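Acetoacetate decarboxylase (Sphingomonas wittichii, PDB 5UPB) is an acetoacetate decarboxylase-like enzyme, classed as a lyase, that probably acts on small keto acids through a lysine Schiff base, as members of its family do. Local coordinates at residues M55-A60 with Y81-L86; V103-E108 with K121-I126; N117-K122 with F247-A252; A152-T157 with A224-L229. All blocks are in the same frame, centred on the assembly; numbering follows the deposited sequence.

Interaction 1 of 4, residues M55-A60 with Y81-L86; sequences MAYVGA and YNEAAL
Y57 and A85 sit opposite each other in an antiparallel strand pair of the curved beta structure of the acetoacetate decarboxylase fold, an instructive case of a regular backbone carrying one special polar contact. The two segment axes run 4.7 Å apart at 176°. Backbone hydrogen bonds come in two reciprocal sets: Y57 and A85 exchange N-H and C=O, and so do G59 and E83, with G59 N 2.8 Å from E83 O. The intervening residues form non-hydrogen-bonded pairs, where CA-H groups lean on carbonyls; A84 CA lies 3.1 Å from Y57 O.

Apolar contacts divide between the two faces. On one, A56 CB meets L86 CD2 at 3.5 Å and V58 CG2 touches A84 CB at 4.1 Å, a surface covered by F159 and L161 of strand 156-166. On the other, CG of Y57 takes the crowded position between backbone N and carbonyl carbon (chi1 70°), and the ring spreads over A85, whose CB makes a CH-pi contact 3.8 Å from the Y57 ring centroid, displaced toward CE2 and CZ.

The polar contact completes this second face. E83 runs out as an extended chain, and one carboxylate oxygen, OE1, forms a salt bridge with K121. Y57 OH donates to E83 OE2 over 2.6 Å, at the ring edge and on the anti side of the oxygen, 22° out of the carboxylate plane.

Interaction 2 of 4, residues V103-E108 with K121-I126; sequences VWVDKE and KKIGAI
Parallel pairing of W104 with K122 and of V105 with I123 joins the strand before helix 108-116 to the strand after it, and places two adjacent lysines, K121 and K122, in a way consistent with the lysine pair of the acetoacetate decarboxylase active site. Three backbone hydrogen bonds of 2.9 Å hold the register: K122 N to V103 O, V105 N to K122 O, and G124 N to V105 O. The last donor stands 40° above the carbonyl plane of V105, where segment 121-126 is already leaving the pairing.

On one face K121 lies beside V103, pointing the same way, with K121 CG 3.7 Å from V103 CG1; farther out, K121 CD passes V105 CG1 at 4.0 Å, on the way to the NZ that pairs with E83. An alanine in place of K121 would probably open a gap beside the two valines and leave E83 without its ionic partner. On the other face W104 and K122 run side by side, W104 CD1 3.8 Å from K122 CB, and both polar ends find E227.

Past the parallel pairing, a water links the loop at D106 to the start of strand 125-129. N82 ND2 bonds D106 OD2; the water donates to the same D106 OD2 at 2.8 Å and accepts from I126 N at 2.8 Å.

Interaction 3 of 4, residues N117-K122 with F247-A252; sequences NGYPKK and FRIGGA
In N117, chi1 of -79° sets CG anti to the carbonyl carbon, beside the backbone N, and chi2 of -30° turns the amide so that OD1 meets A252 N, in the loop that follows strand 235-249. The residue stands just past the end of helix 108-116, in a Schellman motif whose C-prime residue is G118, with positive phi; G118 N closes back on W115 O. The contact thus shows how a helix C-terminus can be tied to a distant piece of chain chiefly through one side-chain hydrogen bond.

A252 N donates to N117 OD1 over 2.9 Å in a nearly straight bond, 175° at the hydrogen. The donor comes from above the amide, 61° out of the plane of the N117 carbonyl. G251 CA lies 3.5 Å from the same N117 OD1, and A252 CB packs on N117 CB at 4.1 Å. Q193 of the second subunit donates through NE2 to N117 OD1 and to A252 O, bringing the tie into the subunit interface.

Y119 adds a lighter contact from the same loop, which leads on to K121 and K122. Its ring edge lies in plane against N117 CB, while V202 of strand 196-202 packs on both Y119 and I249. At the far end of the ring, Y119 OH comes within 4.2 Å of I249 CD1.

Interaction 4 of 4, residues A152-T157 with A224-L229; sequences ARHGFT and APDEAL
The ring of F156 carries A224 CA and P225 CD over one face, both displaced toward the rim; the H154 ring has D226 OD2 at its edge, in plane, and R153 CG over one face; the R153 guanidinium has H154 CE1 above one face, near the rim. These groups come from two turns: a type I' beta turn, R153 to F156, linking strands 146-153 and 156-166 into a hairpin, and a type I turn from A224 to E227.

F156 and P225 meet tip to tip, with P225 CD 3.6 Å from the F156 ring centroid in a CH-pi contact. A224 CB lies 3.8 Å from F156 CG. An alanine in place of F156 would probably leave P225 without its aromatic partner and open a gap beside A224.

The polar side centres on D226, whose CG lies between backbone N and carbonyl carbon (chi1 54°). H154 ND1 donates to the syn lone pair of D226 OD2 over 2.8 Å, and ring and carboxylate are nearly coplanar, 26° apart. R153 NH1 reaches the same D226 OD2 at 3.1 Å in a salt bridge with a weak, bent hydrogen bond; E227 OE2, 3.6 Å from R153 NH1, is a secondary partner, since E227 pairs mainly with K122 NZ. N75 of the second subunit also donates to D226 OD2, and E108 of that subunit forms a salt bridge with R153 NE.

With three donors gathered on one oxygen, D226 is likely held as a carboxylate. H154 NE2 bonds W109 NE1 of the second subunit, consistent with a neutral histidine protonated on ND1.

Along the chain, interaction 1 closes before interaction 2 opens, with centres about 9 Å apart, and strands 80-92 and 95-105 are neighbouring strands. Interactions 2 and 3 share K121 and K122, so strand 121-123 leads from the helix-end tie into the parallel pairing. Both segments of interaction 4 fall between the two segments of interaction 3; the centres of interactions 4 and 2 are about 12 Å apart, those of 4 and 3 about 23 Å. Both lysines bind outward: K121 to E83 of interaction 1, K122 to E227 of interaction 4. Interactions 2, 3 and 4 also touch the second subunit, so the surroundings of the lysine pair, probably the active site, lie partly at a subunit interface.

Interaction 1 of 4, residues M55-A60 with Y81-L86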
loop_
_atom_site.group_PDB
_atom_site.type_symbol
_atom_site.label_atom_id
_atom_site.label_comp_id
_atom_site.label_asym_id
_atom_site.label_seq_id
_atom_site.Cartn_x
_atom_site.Cartn_y
_atom_site.Cartn_z
ATOM N N MET A 55 -11.438 21.415 -13.701
ATOM C CA MET A 55 -12.198 20.501 -12.857
ATOM C C MET A 55 -11.211 19.659 -12.065
ATOM O O MET A 55 -10.222 19.151 -12.621
ATOM C CB MET A 55 -13.161 19.569 -13.615
ATOM C CG MET A 55 -12.642 18.361 -14.187
ATOM S SD MET A 55 -14.080 17.440 -14.771
ATOM C CE MET A 55 -13.699 17.399 -16.507
ATOM N N ALA A 56 -11.443 19.567 -10.768
ATOM C CA ALA A 56 -10.779 18.584 -9.920
ATOM C C ALA A 56 -11.754 17.440 -9.648
ATOM O O ALA A 56 -12.941 17.695 -9.412
ATOM C CB ALA A 56 -10.347 19.230 -8.611
ATOM N N TYR A 57 -11.291 16.182 -9.767
ATOM C CA TYR A 57 -12.144 15.071 -9.358
ATOM C C TYR A 57 -11.376 14.001 -8.614
ATOM O O TYR A 57 -10.168 13.811 -8.796
ATOM C CB TYR A 57 -12.909 14.414 -10.540
ATOM C CG TYR A 57 -12.086 13.615 -11.531
ATOM C CD1 TYR A 57 -11.626 12.341 -11.233
ATOM C CD2 TYR A 57 -11.797 14.127 -12.774
ATOM C CE1 TYR A 57 -10.880 11.618 -12.159
ATOM C CE2 TYR A 57 -11.067 13.414 -13.697
ATOM C CZ TYR A 57 -10.609 12.171 -13.386
ATOM O OH TYR A 57 -9.903 11.458 -14.316
ATOM N N VAL A 58 -12.129 13.286 -7.784
ATOM C CA VAL A 58 -11.709 12.016 -7.216
ATOM C C VAL A 58 -12.803 11.013 -7.531
ATOM O O VAL A 58 -13.983 11.291 -7.288
ATOM C CB VAL A 58 -11.520 12.087 -5.690
ATOM C CG1 VAL A 58 -11.166 10.714 -5.163
ATOM C CG2 VAL A 58 -10.499 13.153 -5.335
ATOM N N GLY A 59 -12.430 9.880 -8.102
ATOM C CA GLY A 59 -13.407 8.875 -8.479
ATOM C C GLY A 59 -12.969 7.463 -8.156
ATOM O O GLY A 59 -11.767 7.138 -8.084
ATOM N N ALA A 60 -13.974 6.617 -7.990
ATOM C CA ALA A 60 -13.815 5.169 -7.870
ATOM C C ALA A 60 -14.350 4.517 -9.130
ATOM O O ALA A 60 -15.550 4.638 -9.439
ATOM C CB ALA A 60 -14.542 4.664 -6.611
ATOM N N TYR A 81 -10.177 0.571 -9.809
ATOM C CA TYR A 81 -9.115 1.507 -9.464
ATOM C C TYR A 81 -9.724 2.821 -9.011
ATOM O O TYR A 81 -10.872 3.129 -9.308
ATOM C CB TYR A 81 -8.176 1.725 -10.626
ATOM C CG TYR A 81 -8.769 2.452 -11.813
ATOM C CD1 TYR A 81 -9.407 1.746 -12.832
ATOM C CD2 TYR A 81 -8.680 3.834 -11.933
ATOM C CE1 TYR A 81 -9.912 2.396 -13.953
ATOM C CE2 TYR A 81 -9.225 4.495 -13.062
ATOM C CZ TYR A 81 -9.794 3.762 -14.063
ATOM O OH TYR A 81 -10.319 4.350 -15.200
ATOM N N ASN A 82 -8.924 3.587 -8.280
ATOM C CA ASN A 82 -9.294 4.935 -7.908
ATOM C C ASN A 82 -8.398 5.920 -8.627
ATOM O O ASN A 82 -7.220 5.638 -8.888
ATOM C CB ASN A 82 -9.179 5.129 -6.413
ATOM C CG ASN A 82 -9.951 4.102 -5.667
ATOM O OD1 ASN A 82 -11.171 4.096 -5.721
ATOM N ND2 ASN A 82 -9.252 3.127 -5.111
ATOM N N GLU A 83 -8.940 7.102 -8.856
ATOM C CA GLU A 83 -8.233 8.106 -9.630
ATOM C C GLU A 83 -8.599 9.507 -9.180
ATOM O O GLU A 83 -9.760 9.792 -8.847
ATOM C CB GLU A 83 -8.549 7.940 -11.104
ATOM C CG GLU A 83 -7.837 8.905 -12.025
ATOM C CD GLU A 83 -8.035 8.518 -13.498
ATOM O OE1 GLU A 83 -7.329 7.604 -13.969
ATOM O OE2 GLU A 83 -8.915 9.086 -14.176
ATOM N N ALA A 84 -7.578 10.383 -9.163
ATOM C CA ALA A 84 -7.780 11.801 -8.902
ATOM C C ALA A 84 -7.120 12.605 -10.015
ATOM O O ALA A 84 -6.032 12.259 -10.506
ATOM C CB ALA A 84 -7.196 12.175 -7.540
ATOM N N ALA A 85 -7.720 13.737 -10.354
ATOM C CA ALA A 85 -7.183 14.517 -11.455
ATOM C C ALA A 85 -7.494 15.988 -11.302
ATOM O O ALA A 85 -8.499 16.386 -10.698
ATOM C CB ALA A 85 -7.726 14.041 -12.792
ATOM N N LEU A 86 -6.624 16.784 -11.927
ATOM C CA LEU A 86 -6.840 18.206 -12.179
ATOM C C LEU A 86 -6.798 18.408 -13.685
ATOM O O LEU A 86 -5.759 18.160 -14.316
ATOM C CB LEU A 86 -5.750 19.032 -11.486
ATOM C CG LEU A 86 -5.706 18.840 -9.973
ATOM C CD1 LEU A 86 -4.439 19.408 -9.354
ATOM C CD2 LEU A 86 -6.920 19.529 -9.377
#

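Interaction 2 of 4, residues V103-E108 with K121-I126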
loop_
_atom_site.group_PDB
_atom_site.type_symbol
_atom_site.label_atom_id
_atom_site.label_comp_id
_atom_site.label_asym_id
_atom_site.label_seq_id
_atom_site.Cartn_x
_atom_site.Cartn_y
_atom_site.Cartn_z
ATOM N N VAL A 103 -2.925 13.676 -13.285
ATOM C CA VAL A 103 -3.765 12.547 -12.901
ATOM C C VAL A 103 -2.943 11.600 -12.041
ATOM O O VAL A 103 -1.788 11.298 -12.370
ATOM C CB VAL A 103 -4.291 11.802 -14.138
ATOM C CG1 VAL A 103 -5.252 10.659 -13.736
ATOM C CG2 VAL A 103 -4.971 12.782 -15.079
ATOM N N TRP A 104 -3.541 11.128 -10.939
ATOM C CA TRP A 104 -2.956 10.100 -10.082
ATOM C C TRP A 104 -3.957 8.951 -9.985
ATOM O O TRP A 104 -5.152 9.186 -9.777
ATOM C CB TRP A 104 -2.611 10.642 -8.672
ATOM C CG TRP A 104 -1.627 11.809 -8.667
ATOM C CD1 TRP A 104 -0.254 11.739 -8.478
ATOM C CD2 TRP A 104 -1.930 13.202 -8.860
ATOM N NE1 TRP A 104 0.288 13.002 -8.528
ATOM C CE2 TRP A 104 -0.714 13.914 -8.768
ATOM C CE3 TRP A 104 -3.110 13.915 -9.096
ATOM C CZ2 TRP A 104 -0.641 15.293 -8.907
ATOM C CZ3 TRP A 104 -3.038 15.300 -9.225
ATOM C CH2 TRP A 104 -1.794 15.971 -9.125
ATOM N N VAL A 105 -3.470 7.720 -10.172
ATOM C CA VAL A 105 -4.291 6.519 -10.181
ATOM C C VAL A 105 -3.576 5.505 -9.301
ATOM O O VAL A 105 -2.370 5.618 -9.038
ATOM C CB VAL A 105 -4.526 6.010 -11.642
ATOM C CG1 VAL A 105 -3.225 5.506 -12.293
ATOM C CG2 VAL A 105 -5.567 4.921 -11.696
ATOM N N ASP A 106 -4.306 4.491 -8.834
ATOM C CA ASP A 106 -3.659 3.532 -7.931
ATOM C C ASP A 106 -3.502 2.136 -8.522
ATOM O O ASP A 106 -3.256 1.193 -7.773
ATOM C CB ASP A 106 -4.362 3.455 -6.572
ATOM C CG ASP A 106 -5.817 3.024 -6.660
ATOM O OD1 ASP A 106 -6.246 2.613 -7.735
ATOM O OD2 ASP A 106 -6.497 3.029 -5.609
ATOM N N LYS A 107 -3.610 1.992 -9.840
ATOM C CA LYS A 107 -3.349 0.730 -10.516
ATOM C C LYS A 107 -2.544 1.054 -11.769
ATOM O O LYS A 107 -2.930 1.914 -12.558
ATOM C CB LYS A 107 -4.668 0.004 -10.882
ATOM C CG LYS A 107 -5.482 -0.478 -9.695
ATOM C CD LYS A 107 -4.781 -1.607 -8.973
ATOM C CE LYS A 107 -5.421 -1.965 -7.639
ATOM N NZ LYS A 107 -6.879 -2.313 -7.898
ATOM N N GLU A 108 -1.421 0.377 -11.963
ATOM C CA GLU A 108 -0.557 0.771 -13.067
ATOM C C GLU A 108 -1.118 0.372 -14.421
ATOM O O GLU A 108 -0.726 0.981 -15.428
ATOM C CB GLU A 108 0.891 0.222 -12.856
ATOM C CG GLU A 108 1.225 -1.099 -13.501
ATOM C CD GLU A 108 0.563 -2.310 -12.817
ATOM O OE1 GLU A 108 -0.681 -2.384 -12.762
ATOM O OE2 GLU A 108 1.284 -3.215 -12.320
ATOM N N LYS A 121 -0.449 10.227 -16.298
ATOM C CA LYS A 121 -0.808 9.640 -15.003
ATOM C C LYS A 121 0.424 9.221 -14.192
ATOM O O LYS A 121 1.377 8.655 -14.727
ATOM C CB LYS A 121 -1.715 8.395 -15.156
ATOM C CG LYS A 121 -3.020 8.626 -15.952
ATOM C CD LYS A 121 -3.994 7.494 -15.702
ATOM C CE LYS A 121 -5.299 7.701 -16.527
ATOM N NZ LYS A 121 -6.285 6.648 -16.162
ATOM N N LYS A 122 0.353 9.446 -12.886
ATOM C CA LYS A 122 1.283 8.897 -11.906
ATOM C C LYS A 122 0.514 7.955 -10.981
ATOM O O LYS A 122 -0.732 7.891 -11.005
ATOM C CB LYS A 122 1.923 10.020 -11.097
ATOM C CG LYS A 122 2.795 10.975 -11.939
ATOM C CD LYS A 122 3.380 12.093 -11.049
ATOM C CE LYS A 122 4.230 13.012 -11.825
ATOM N NZ LYS A 122 4.656 14.201 -10.981
ATOM N N ILE A 123 1.261 7.220 -10.157
ATOM C CA ILE A 123 0.666 6.373 -9.139
ATOM C C ILE A 123 0.566 7.163 -7.848
ATOM O O ILE A 123 1.560 7.729 -7.367
ATOM C CB ILE A 123 1.484 5.105 -8.886
ATOM C CG1 ILE A 123 1.509 4.189 -10.105
ATOM C CG2 ILE A 123 0.905 4.398 -7.604
ATOM C CD1 ILE A 123 0.128 3.586 -10.436
ATOM N N GLY A 124 -0.619 7.152 -7.248
ATOM C CA GLY A 124 -0.801 7.706 -5.924
ATOM C C GLY A 124 -1.703 6.816 -5.099
ATOM O O GLY A 124 -2.142 5.765 -5.548
ATOM N N ALA A 125 -1.976 7.260 -3.887
ATOM C CA ALA A 125 -2.977 6.628 -3.042
ATOM C C ALA A 125 -4.179 7.555 -3.059
ATOM O O ALA A 125 -4.024 8.761 -2.856
ATOM C CB ALA A 125 -2.444 6.432 -1.612
ATOM N N ILE A 126 -5.340 7.027 -3.410
ATOM C CA ILE A 126 -6.540 7.833 -3.633
ATOM C C ILE A 126 -7.705 7.184 -2.913
ATOM O O ILE A 126 -7.926 5.982 -3.052
ATOM C CB ILE A 126 -6.893 7.958 -5.127
ATOM C CG1 ILE A 126 -5.729 8.586 -5.900
ATOM C CG2 ILE A 126 -8.157 8.811 -5.301
ATOM C CD1 ILE A 126 -4.948 7.585 -6.698
HETATM O O HOH W 1 -5.238 4.194 -3.373
#

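Interaction 3 of 4, residues N117-K122 with F247-A252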
loop_
_atom_site.group_PDB
_atom_site.type_symbol
_atom_site.label_atom_id
_atom_site.label_comp_id
_atom_site.label_asym_id
_atom_site.label_seq_id
_atom_site.Cartn_x
_atom_site.Cartn_y
_atom_site.Cartn_z
ATOM N N ASN A 117 -2.970 6.570 -24.375
ATOM C CA ASN A 117 -3.982 7.455 -24.917
ATOM C C ASN A 117 -3.725 8.910 -24.538
ATOM O O ASN A 117 -4.633 9.751 -24.649
ATOM C CB ASN A 117 -5.339 6.964 -24.405
ATOM C CG ASN A 117 -5.870 5.761 -25.186
ATOM O OD1 ASN A 117 -5.589 5.606 -26.370
ATOM N ND2 ASN A 117 -6.536 4.839 -24.484
ATOM N N GLY A 118 -2.499 9.212 -24.071
ATOM C CA GLY A 118 -2.079 10.581 -23.859
ATOM C C GLY A 118 -2.564 11.220 -22.593
ATOM O O GLY A 118 -2.579 12.448 -22.515
ATOM N N TYR A 119 -3.049 10.422 -21.639
ATOM C CA TYR A 119 -3.430 10.899 -20.319
ATOM C C TYR A 119 -2.199 10.869 -19.432
ATOM O O TYR A 119 -1.686 9.778 -19.161
ATOM C CB TYR A 119 -4.448 9.984 -19.695
ATOM C CG TYR A 119 -5.856 10.039 -20.193
ATOM C CD1 TYR A 119 -6.218 9.373 -21.360
ATOM C CD2 TYR A 119 -6.861 10.656 -19.450
ATOM C CE1 TYR A 119 -7.527 9.369 -21.816
ATOM C CE2 TYR A 119 -8.191 10.662 -19.900
ATOM C CZ TYR A 119 -8.515 10.006 -21.081
ATOM O OH TYR A 119 -9.819 9.987 -21.541
ATOM N N PRO A 120 -1.714 11.980 -18.942
ATOM C CA PRO A 120 -0.535 11.927 -18.058
ATOM C C PRO A 120 -0.919 11.438 -16.672
ATOM O O PRO A 120 -1.650 12.124 -15.952
ATOM C CB PRO A 120 -0.054 13.387 -18.028
ATOM C CG PRO A 120 -0.775 14.084 -19.119
ATOM C CD PRO A 120 -2.086 13.362 -19.259
ATOM N N LYS A 121 -0.449 10.227 -16.298
ATOM C CA LYS A 121 -0.808 9.640 -15.003
ATOM C C LYS A 121 0.424 9.221 -14.192
ATOM O O LYS A 121 1.377 8.655 -14.727
ATOM C CB LYS A 121 -1.715 8.395 -15.156
ATOM C CG LYS A 121 -3.020 8.626 -15.952
ATOM C CD LYS A 121 -3.994 7.494 -15.702
ATOM C CE LYS A 121 -5.299 7.701 -16.527
ATOM N NZ LYS A 121 -6.285 6.648 -16.162
ATOM N N LYS A 122 0.353 9.446 -12.886
ATOM C CA LYS A 122 1.283 8.897 -11.906
ATOM C C LYS A 122 0.514 7.955 -10.981
ATOM O O LYS A 122 -0.732 7.891 -11.005
ATOM C CB LYS A 122 1.923 10.020 -11.097
ATOM C CG LYS A 122 2.795 10.975 -11.939
ATOM C CD LYS A 122 3.380 12.093 -11.049
ATOM C CE LYS A 122 4.230 13.012 -11.825
ATOM N NZ LYS A 122 4.656 14.201 -10.981
ATOM N N PHE A 247 -19.089 4.835 -19.214
ATOM C CA PHE A 247 -18.627 5.198 -20.545
ATOM C C PHE A 247 -17.902 4.020 -21.179
ATOM O O PHE A 247 -17.502 3.060 -20.505
ATOM C CB PHE A 247 -17.711 6.432 -20.487
ATOM C CG PHE A 247 -16.481 6.275 -19.588
ATOM C CD1 PHE A 247 -16.527 6.566 -18.228
ATOM C CD2 PHE A 247 -15.303 5.850 -20.128
ATOM C CE1 PHE A 247 -15.393 6.414 -17.428
ATOM C CE2 PHE A 247 -14.140 5.702 -19.307
ATOM C CZ PHE A 247 -14.226 5.986 -17.970
ATOM N N ARG A 248 -17.758 4.108 -22.502
ATOM C CA ARG A 248 -16.953 3.208 -23.294
ATOM C C ARG A 248 -16.037 4.116 -24.070
ATOM O O ARG A 248 -16.503 5.082 -24.683
ATOM C CB ARG A 248 -17.741 2.333 -24.287
ATOM C CG ARG A 248 -18.489 1.097 -23.765
ATOM C CD ARG A 248 -19.205 0.401 -24.975
ATOM N NE ARG A 248 -19.777 -0.936 -24.736
ATOM C CZ ARG A 248 -21.072 -1.230 -24.554
ATOM N NH1 ARG A 248 -22.030 -0.294 -24.577
ATOM N NH2 ARG A 248 -21.411 -2.498 -24.354
ATOM N N ILE A 249 -14.782 3.717 -24.148
ATOM C CA ILE A 249 -13.741 4.409 -24.892
ATOM C C ILE A 249 -12.884 3.359 -25.561
ATOM O O ILE A 249 -12.663 2.286 -24.995
ATOM C CB ILE A 249 -12.907 5.317 -23.975
ATOM C CG1 ILE A 249 -13.745 6.507 -23.504
ATOM C CG2 ILE A 249 -11.676 5.772 -24.671
ATOM C CD1 ILE A 249 -13.048 7.391 -22.473
ATOM N N GLY A 250 -12.407 3.661 -26.757
ATOM C CA GLY A 250 -11.383 2.845 -27.381
ATOM C C GLY A 250 -10.042 3.575 -27.348
ATOM O O GLY A 250 -9.748 4.292 -26.389
ATOM N N GLY A 251 -9.207 3.415 -28.367
ATOM C CA GLY A 251 -8.009 4.224 -28.452
ATOM C C GLY A 251 -8.289 5.647 -28.898
ATOM O O GLY A 251 -9.205 5.931 -29.671
ATOM N N ALA A 252 -7.476 6.555 -28.385
ATOM C CA ALA A 252 -7.539 7.955 -28.785
ATOM C C ALA A 252 -7.015 8.139 -30.213
ATOM O O ALA A 252 -6.004 7.549 -30.607
ATOM C CB ALA A 252 -6.731 8.810 -27.810
#

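Interaction 4 of 4, residues A152-T157 with A224-L229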
loop_
_atom_site.group_PDB
_atom_site.type_symbol
_atom_site.label_atom_id
_atom_site.label_comp_id
_atom_site.label_asym_id
_atom_site.label_seq_id
_atom_site.Cartn_x
_atom_site.Cartn_y
_atom_site.Cartn_z
ATOM N N ALA A 152 -2.742 11.324 -2.431
ATOM C CA ALA A 152 -1.410 11.579 -1.908
ATOM C C ALA A 152 -0.393 10.752 -2.687
ATOM O O ALA A 152 -0.724 9.710 -3.264
ATOM C CB ALA A 152 -1.318 11.223 -0.429
ATOM N N ARG A 153 0.862 11.220 -2.673
ATOM C CA ARG A 153 1.939 10.500 -3.336
ATOM C C ARG A 153 3.243 10.798 -2.619
ATOM O O ARG A 153 3.491 11.945 -2.236
ATOM C CB ARG A 153 2.030 10.893 -4.815
ATOM C CG ARG A 153 3.177 10.200 -5.567
ATOM C CD ARG A 153 3.090 10.462 -7.089
ATOM N NE ARG A 153 4.192 9.856 -7.831
ATOM C CZ ARG A 153 5.370 10.445 -8.050
ATOM N NH1 ARG A 153 5.620 11.683 -7.607
ATOM N NH2 ARG A 153 6.320 9.796 -8.727
ATOM N N HIS A 154 4.074 9.759 -2.428
ATOM C CA HIS A 154 5.412 9.905 -1.823
ATOM C C HIS A 154 5.328 10.492 -0.420
ATOM O O HIS A 154 6.285 11.085 0.085
ATOM C CB HIS A 154 6.324 10.760 -2.697
ATOM C CG HIS A 154 6.898 10.027 -3.872
ATOM N ND1 HIS A 154 7.573 10.671 -4.893
ATOM C CD2 HIS A 154 6.893 8.713 -4.191
ATOM C CE1 HIS A 154 7.974 9.779 -5.779
ATOM N NE2 HIS A 154 7.564 8.586 -5.384
ATOM N N GLY A 155 4.175 10.311 0.226
ATOM C CA GLY A 155 3.915 10.851 1.525
ATOM C C GLY A 155 3.340 12.258 1.538
ATOM O O GLY A 155 3.045 12.760 2.625
ATOM N N PHE A 156 3.177 12.910 0.377
ATOM C CA PHE A 156 2.669 14.269 0.317
ATOM C C PHE A 156 1.185 14.257 -0.036
ATOM O O PHE A 156 0.788 13.668 -1.043
ATOM C CB PHE A 156 3.408 15.097 -0.721
ATOM C CG PHE A 156 4.913 15.155 -0.503
ATOM C CD1 PHE A 156 5.460 16.024 0.404
ATOM C CD2 PHE A 156 5.750 14.295 -1.203
ATOM C CE1 PHE A 156 6.831 16.058 0.608
ATOM C CE2 PHE A 156 7.121 14.330 -1.010
ATOM C CZ PHE A 156 7.663 15.188 -0.101
ATOM N N THR A 157 0.382 14.947 0.756
ATOM C CA THR A 157 -0.983 15.222 0.324
ATOM C C THR A 157 -0.938 16.030 -0.969
ATOM O O THR A 157 -0.289 17.075 -1.047
ATOM C CB THR A 157 -1.726 16.021 1.382
ATOM O OG1 THR A 157 -1.611 15.364 2.662
ATOM C CG2 THR A 157 -3.191 16.116 0.964
ATOM N N ALA A 224 4.181 19.432 -3.213
ATOM C CA ALA A 224 5.203 18.392 -3.188
ATOM C C ALA A 224 6.415 18.816 -4.007
ATOM O O ALA A 224 6.272 19.517 -5.014
ATOM C CB ALA A 224 4.635 17.070 -3.722
ATOM N N PRO A 225 7.613 18.384 -3.623
ATOM C CA PRO A 225 8.812 18.787 -4.382
ATOM C C PRO A 225 8.834 18.256 -5.811
ATOM O O PRO A 225 9.525 18.850 -6.644
ATOM C CB PRO A 225 9.966 18.221 -3.549
ATOM C CG PRO A 225 9.367 17.078 -2.760
ATOM C CD PRO A 225 7.915 17.492 -2.495
ATOM N N ASP A 226 8.098 17.175 -6.127
ATOM C CA ASP A 226 8.077 16.582 -7.468
ATOM C C ASP A 226 6.714 16.726 -8.160
ATOM O O ASP A 226 6.363 15.953 -9.060
ATOM C CB ASP A 226 8.519 15.111 -7.409
ATOM C CG ASP A 226 7.724 14.267 -6.414
ATOM O OD1 ASP A 226 6.825 14.806 -5.728
ATOM O OD2 ASP A 226 8.034 13.060 -6.297
ATOM N N GLU A 227 5.939 17.732 -7.770
ATOM C CA GLU A 227 4.664 18.039 -8.407
ATOM C C GLU A 227 4.627 19.531 -8.661
ATOM O O GLU A 227 5.453 20.278 -8.141
ATOM C CB GLU A 227 3.474 17.651 -7.528
ATOM C CG GLU A 227 3.449 16.206 -7.095
ATOM C CD GLU A 227 3.074 15.270 -8.226
ATOM O OE1 GLU A 227 2.938 15.744 -9.388
ATOM O OE2 GLU A 227 2.896 14.052 -7.961
ATOM N N ALA A 228 3.615 19.981 -9.382
ATOM C CA ALA A 228 3.471 21.396 -9.691
ATOM C C ALA A 228 2.059 21.861 -9.372
ATOM O O ALA A 228 1.421 22.557 -10.166
ATOM C CB ALA A 228 3.793 21.691 -11.155
ATOM N N LEU A 229 1.576 21.491 -8.180
ATOM C CA LEU A 229 0.208 21.766 -7.764
ATOM C C LEU A 229 -0.052 23.255 -7.646
ATOM O O LEU A 229 -1.194 23.683 -7.784
ATOM C CB LEU A 229 -0.070 21.074 -6.431
ATOM C CG LEU A 229 -0.022 19.556 -6.524
ATOM C CD1 LEU A 229 0.311 18.905 -5.176
ATOM C CD2 LEU A 229 -1.358 19.065 -7.040
HETATM O O HOH W 2 7.161 13.234 -10.150
#